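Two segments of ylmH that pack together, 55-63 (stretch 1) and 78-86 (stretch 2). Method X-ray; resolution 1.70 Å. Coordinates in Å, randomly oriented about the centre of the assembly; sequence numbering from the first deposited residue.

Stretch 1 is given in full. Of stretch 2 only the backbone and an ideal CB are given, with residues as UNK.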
ATOM      1  N   CYS A  55     -10.075   6.808 -11.509  1.00 19.75           N
ATOM      2  CA  CYS A  55      -9.088   6.019 -10.815  1.00 19.85           C
ATOM      3  C   CYS A  55      -7.996   7.014 -10.370  1.00 19.25           C
ATOM      4  O   CYS A  55      -7.596   7.822 -11.193  1.00 19.75           O
ATOM      5  CB  CYS A  55      -8.505   4.971 -11.811  1.00 20.20           C
ATOM      6  SG  CYS A  55      -7.355   3.752 -11.252  1.00 27.76           S
ATOM      7  N   SER A  56      -7.620   7.035  -9.086  1.00 16.77           N
ATOM      8  CA  SER A  56      -6.410   7.754  -8.630  1.00 19.63           C
ATOM      9  C   SER A  56      -5.544   6.798  -7.817  1.00 17.18           C
ATOM     10  O   SER A  56      -6.057   5.998  -7.082  1.00 16.79           O
ATOM     11  CB  SER A  56      -6.753   9.014  -7.812  1.00 19.85           C
ATOM     12  OG  SER A  56      -7.562   8.700  -6.729  1.00 29.90           O
ATOM     13  N   SER A  57      -4.231   6.862  -8.027  1.00 14.52           N
ATOM     14  CA  SER A  57      -3.260   6.044  -7.357  1.00 13.65           C
ATOM     15  C   SER A  57      -2.550   6.860  -6.310  1.00 13.09           C
ATOM     16  O   SER A  57      -2.219   8.041  -6.582  1.00 15.06           O
ATOM     17  CB  SER A  57      -2.223   5.546  -8.343  1.00 13.78           C
ATOM     18  OG  SER A  57      -1.117   4.984  -7.669  1.00 12.94           O
ATOM     19  N   SER A  58      -2.236   6.269  -5.145  1.00 12.42           N
ATOM     20  CA  SER A  58      -1.488   6.990  -4.115  1.00 13.58           C
ATOM     21  C   SER A  58      -0.094   7.419  -4.680  1.00 13.91           C
ATOM     22  O   SER A  58       0.514   8.364  -4.179  1.00 14.62           O
ATOM     23  CB  SER A  58      -1.330   6.200  -2.826  1.00 13.71           C
ATOM     24  OG  SER A  58      -0.683   4.967  -3.043  1.00 12.91           O
ATOM     25  N   GLY A  59       0.382   6.710  -5.705  1.00 13.82           N
ATOM     26  CA  GLY A  59       1.638   7.039  -6.348  1.00 14.33           C
ATOM     27  C   GLY A  59       1.640   8.330  -7.106  1.00 15.87           C
ATOM     28  O   GLY A  59       2.726   8.861  -7.447  1.00 16.41           O
ATOM     29  N   GLU A  60       0.457   8.886  -7.346  1.00 15.13           N
ATOM     30  CA  GLU A  60       0.312  10.186  -7.984  1.00 16.09           C
ATOM     31  C   GLU A  60       0.299  11.312  -6.942  1.00 14.98           C
ATOM     32  O   GLU A  60       0.099  12.458  -7.330  1.00 18.68           O
ATOM     33  CB  GLU A  60      -0.996  10.221  -8.798  1.00 17.44           C
ATOM     34  CG  GLU A  60      -1.125   9.228  -9.958  1.00 20.45           C
ATOM     35  CD  GLU A  60      -2.508   9.245 -10.626  1.00 27.47           C
ATOM     36  OE1 GLU A  60      -3.453   8.516 -10.208  1.00 23.74           O
ATOM     37  OE2 GLU A  60      -2.681  10.010 -11.603  1.00 33.22           O
ATOM     38  N   PHE A  61       0.503  10.980  -5.652  1.00 15.62           N
ATOM     39  CA  PHE A  61       0.560  11.928  -4.524  1.00 16.22           C
ATOM     40  C   PHE A  61       1.884  11.800  -3.768  1.00 18.66           C
ATOM     41  O   PHE A  61       2.496  12.829  -3.414  1.00 19.57           O
ATOM     42  CB  PHE A  61      -0.577  11.675  -3.525  1.00 15.93           C
ATOM     43  CG  PHE A  61      -1.957  12.018  -4.048  1.00 14.32           C
ATOM     44  CD1 PHE A  61      -2.573  11.204  -4.998  1.00 14.31           C
ATOM     45  CD2 PHE A  61      -2.629  13.104  -3.591  1.00 16.79           C
ATOM     46  CE1 PHE A  61      -3.811  11.483  -5.487  1.00 17.43           C
ATOM     47  CE2 PHE A  61      -3.888  13.415  -4.082  1.00 17.86           C
ATOM     48  CZ  PHE A  61      -4.496  12.601  -5.029  1.00 17.24           C
ATOM     49  N   VAL A  62       2.284  10.542  -3.485  1.00 18.77           N
ATOM     50  CA  VAL A  62       3.566  10.173  -2.871  1.00 21.03           C
ATOM     51  C   VAL A  62       4.201   9.147  -3.724  1.00 20.45           C
ATOM     52  O   VAL A  62       3.600   8.094  -3.971  1.00 21.50           O
ATOM     53  CB  VAL A  62       3.378   9.587  -1.426  1.00 21.82           C
ATOM     54  CG1 VAL A  62       4.668   9.146  -0.864  1.00 22.74           C
ATOM     55  CG2 VAL A  62       2.733  10.568  -0.541  1.00 23.00           C
ATOM     56  N   SER A  63       5.394   9.419  -4.246  1.00 21.22           N
ATOM     57  CA  SER A  63       6.031   8.463  -5.140  1.00 22.92           C
ATOM     58  C   SER A  63       6.378   7.225  -4.348  1.00 20.85           C
ATOM     59  O   SER A  63       6.956   7.294  -3.266  1.00 21.30           O
ATOM     60  CB  SER A  63       7.319   8.984  -5.819  1.00 24.41           C
ATOM     61  OG  SER A  63       7.277  10.383  -6.068  1.00 31.98           O
ATOM     62  N   UNK A  78     -11.140  13.229  -4.605  1.00 27.55           N
ATOM     63  CA  UNK A  78     -10.117  12.507  -3.799  1.00 25.70           C
ATOM     64  C   UNK A  78      -9.043  13.416  -3.178  1.00 24.54           C
ATOM     65  O   UNK A  78      -8.574  14.332  -3.855  1.00 23.82           O
ATOM     66  CB  UNK A  78      -9.423  11.464  -4.677  1.00 25.70           C
ATOM     67  N   UNK A  79      -8.699  13.163  -1.915  1.00 21.86           N
ATOM     68  CA  UNK A  79      -7.605  13.817  -1.230  1.00 22.07           C
ATOM     69  C   UNK A  79      -6.676  12.711  -0.730  1.00 18.99           C
ATOM     70  O   UNK A  79      -7.099  11.545  -0.649  1.00 17.76           O
ATOM     71  CB  UNK A  79      -8.102  14.706  -0.088  1.00 22.07           C
ATOM     72  N   UNK A  80      -5.422  13.047  -0.404  1.00 17.14           N
ATOM     73  CA  UNK A  80      -4.476  12.004  -0.023  1.00 16.79           C
ATOM     74  C   UNK A  80      -4.974  11.187   1.182  1.00 16.76           C
ATOM     75  O   UNK A  80      -4.761   9.970   1.287  1.00 15.11           O
ATOM     76  CB  UNK A  80      -3.116  12.629   0.295  1.00 16.79           C
ATOM     77  N   UNK A  81      -5.689  11.841   2.112  1.00 17.62           N
ATOM     78  CA  UNK A  81      -6.220  11.125   3.243  1.00 17.65           C
ATOM     79  C   UNK A  81      -7.174   9.950   2.870  1.00 16.63           C
ATOM     80  O   UNK A  81      -7.287   8.999   3.639  1.00 17.03           O
ATOM     81  CB  UNK A  81      -6.953  12.122   4.143  1.00 17.65           C
ATOM     82  N   UNK A  82      -7.844  10.033   1.707  1.00 17.78           N
ATOM     83  CA  UNK A  82      -8.761   9.003   1.234  1.00 16.59           C
ATOM     84  C   UNK A  82      -8.016   7.673   0.926  1.00 16.46           C
ATOM     85  O   UNK A  82      -8.634   6.640   0.832  1.00 15.92           O
ATOM     86  CB  UNK A  82      -9.495   9.502  -0.012  1.00 16.59           C
ATOM     87  N   UNK A  83      -6.679   7.709   0.772  1.00 14.92           N
ATOM     88  CA  UNK A  83      -5.924   6.456   0.625  1.00 13.91           C
ATOM     89  C   UNK A  83      -5.589   5.698   1.935  1.00 14.34           C
ATOM     90  O   UNK A  83      -5.125   4.511   1.934  1.00 14.13           O
ATOM     91  CB  UNK A  83      -4.614   6.769  -0.101  1.00 13.91           C
ATOM     92  N   UNK A  84      -5.837   6.350   3.059  1.00 14.99           N
ATOM     93  CA  UNK A  84      -5.701   5.702   4.376  1.00 14.80           C
ATOM     94  C   UNK A  84      -4.294   5.091   4.530  1.00 15.61           C
ATOM     95  O   UNK A  84      -4.145   3.918   4.911  1.00 17.30           O
ATOM     96  CB  UNK A  84      -6.770   4.622   4.554  1.00 14.80           C
ATOM     97  N   UNK A  85      -3.274   5.884   4.193  1.00 15.69           N
ATOM     98  CA  UNK A  85      -1.865   5.464   4.316  1.00 15.53           C
ATOM     99  C   UNK A  85      -1.185   6.289   5.377  1.00 17.57           C
ATOM    100  O   UNK A  85      -1.316   7.524   5.375  1.00 18.22           O
ATOM    101  CB  UNK A  85      -1.123   5.600   2.985  1.00 15.53           C
ATOM    102  N   UNK A  86      -0.462   5.610   6.280  1.00 17.57           N
ATOM    103  CA  UNK A  86       0.295   6.256   7.365  1.00 18.72           C
ATOM    104  C   UNK A  86       1.788   6.035   7.066  1.00 17.98           C
ATOM    105  O   UNK A  86       2.167   4.963   6.565  1.00 18.25           O
ATOM    106  CB  UNK A  86      -0.090   5.694   8.735  1.00 18.72           C
TER

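Position 78 has phi/psi of -71/137, an extended conformation open to most residues and compatible with proline. Its CA-to-CB bond points toward stretch 1, and the ideal CB lies 3.9 Å from S56 OG and 5.1 Å from F61 CZ. A small or medium apolar side chain would suit, as would a polar one able to use the serine hydroxyl. The deposited residue is P78. Its CB packs 3.9 Å from S56 OG but offers no hydrogen-bonding group, and that hydroxyl, buried by the contact, has no partner in the model.

At position 79 the CA-to-CB bond points away and no atom of stretch 1 comes within 5.5 Å of the ideal CB, so a polar or charged residue is easily accommodated. It is E79, which meets stretch 1 through its backbone, its C lying 4.4 Å from F61 CE2.

Position 80 begins a run of helical phi/psi. Its CA-to-CB bond points sideways, yet the ideal CB is 3.9 Å from F61 CD2, and V62 lies farther along. A long apolar side chain, such as leucine, methionine or an aromatic, could run along this surface. F80, with chi1 t, does so: F80 CD1 reaches F61 CB at 3.6 Å, and F80 CZ reaches V62 CG2 at 3.7 Å. The flat ring thus bridges two apolar neighbours.

Positions 81 and 82 are out of reach of stretch 1, so the choice there is left to local structure. S81 and D82 fill them. D82 secures the turn: E79 N donates to D82 OD2 at 2.8 Å, while D82 N donates back to E79 O at 2.9 Å.

Position 83 points toward stretch 1, its ideal CB 4.3 Å from S58 CB. Beyond it lies a space lined by S56, the S57–S58 backbone and the F61 ring. With that depth, a large apolar side chain is favoured, and a flat aromatic could use both its face and its edge. F83, with chi1 m, makes the largest contribution of stretch 2 to the buried surface. S58 CB lies over its face, 3.9 Å from the ring centroid, in a CH-pi contact. Its edge approaches S56 O, 3.4 Å from F83 CE1, and is directed toward the face of F61, with F83 CE2 3.6 Å from F61 CE1. The ring centroids are 5.2 Å apart and the planes at 64°, an offset edge-to-face pair.

Position 84 has positive phi and psi (54/48), a left-handed conformation that favours glycine, asparagine or aspartate but does not exclude others. E84 occupies it, out of reach of stretch 1.

At position 85 the backbone is extended and CA-to-CB points toward stretch 1, but its ideal CB has nothing within 5.5 Å. Only a longer side chain can make contact; leucine, isoleucine or methionine would suit. I85 extends CD1 to 3.5 Å from S58 CB.

Position 86 continues the strand out of reach, leaving the choice open; it is S86.

Stretch 2 (78-86) PEFSDFEIS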
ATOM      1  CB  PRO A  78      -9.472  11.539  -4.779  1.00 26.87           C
ATOM      2  CG  PRO A  78     -10.371  11.699  -6.109  1.00 27.51           C
ATOM      3  CD  PRO A  78     -10.882  13.045  -6.033  1.00 28.62           C
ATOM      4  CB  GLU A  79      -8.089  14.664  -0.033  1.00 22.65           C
ATOM      5  CG  GLU A  79      -8.625  16.044  -0.396  1.00 30.22           C
ATOM      6  CD  GLU A  79      -8.642  16.973   0.801  1.00 36.60           C
ATOM      7  OE1 GLU A  79      -9.037  16.509   1.891  1.00 38.87           O
ATOM      8  OE2 GLU A  79      -8.233  18.163   0.663  1.00 43.34           O
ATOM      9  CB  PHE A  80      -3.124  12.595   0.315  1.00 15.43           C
ATOM     10  CG  PHE A  80      -2.120  11.569   0.642  1.00 17.38           C
ATOM     11  CD1 PHE A  80      -1.734  10.632  -0.316  1.00 19.16           C
ATOM     12  CD2 PHE A  80      -1.630  11.459   1.917  1.00 20.01           C
ATOM     13  CE1 PHE A  80      -0.809   9.678  -0.001  1.00 17.57           C
ATOM     14  CE2 PHE A  80      -0.698  10.497   2.216  1.00 22.20           C
ATOM     15  CZ  PHE A  80      -0.296   9.604   1.257  1.00 20.85           C
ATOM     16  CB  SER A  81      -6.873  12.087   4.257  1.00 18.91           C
ATOM     17  OG  SER A  81      -7.990  12.704   3.711  1.00 22.33           O
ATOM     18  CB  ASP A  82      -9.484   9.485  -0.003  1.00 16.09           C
ATOM     19  CG  ASP A  82     -10.433  10.616   0.284  1.00 19.64           C
ATOM     20  OD1 ASP A  82     -11.132  10.535   1.313  1.00 24.08           O
ATOM     21  OD2 ASP A  82     -10.573  11.570  -0.513  1.00 20.72           O
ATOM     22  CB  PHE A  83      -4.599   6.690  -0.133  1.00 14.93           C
ATOM     23  CG  PHE A  83      -4.769   7.195  -1.527  1.00 14.76           C
ATOM     24  CD1 PHE A  83      -5.086   6.332  -2.559  1.00 13.43           C
ATOM     25  CD2 PHE A  83      -4.625   8.551  -1.825  1.00 13.80           C
ATOM     26  CE1 PHE A  83      -5.249   6.775  -3.824  1.00 13.21           C
ATOM     27  CE2 PHE A  83      -4.798   9.007  -3.141  1.00 14.56           C
ATOM     28  CZ  PHE A  83      -5.089   8.090  -4.151  1.00 13.84           C
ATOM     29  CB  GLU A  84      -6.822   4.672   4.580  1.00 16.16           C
ATOM     30  CG  GLU A  84      -8.210   5.292   4.685  1.00 20.28           C
ATOM     31  CD  GLU A  84      -9.343   4.339   4.966  1.00 21.82           C
ATOM     32  OE1 GLU A  84      -9.133   3.182   5.357  1.00 21.41           O
ATOM     33  OE2 GLU A  84     -10.509   4.756   4.751  1.00 27.94           O
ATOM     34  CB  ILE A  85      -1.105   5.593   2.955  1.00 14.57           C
ATOM     35  CG1 ILE A  85      -1.720   4.643   1.902  1.00 16.95           C
ATOM     36  CG2 ILE A  85       0.360   5.159   3.113  1.00 17.82           C
ATOM     37  CD1 ILE A  85      -1.280   4.956   0.490  1.00 18.31           C
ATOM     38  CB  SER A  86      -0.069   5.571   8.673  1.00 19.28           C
ATOM     39  OG  SER A  86       0.472   6.180   9.830  1.00 23.21           O
TER
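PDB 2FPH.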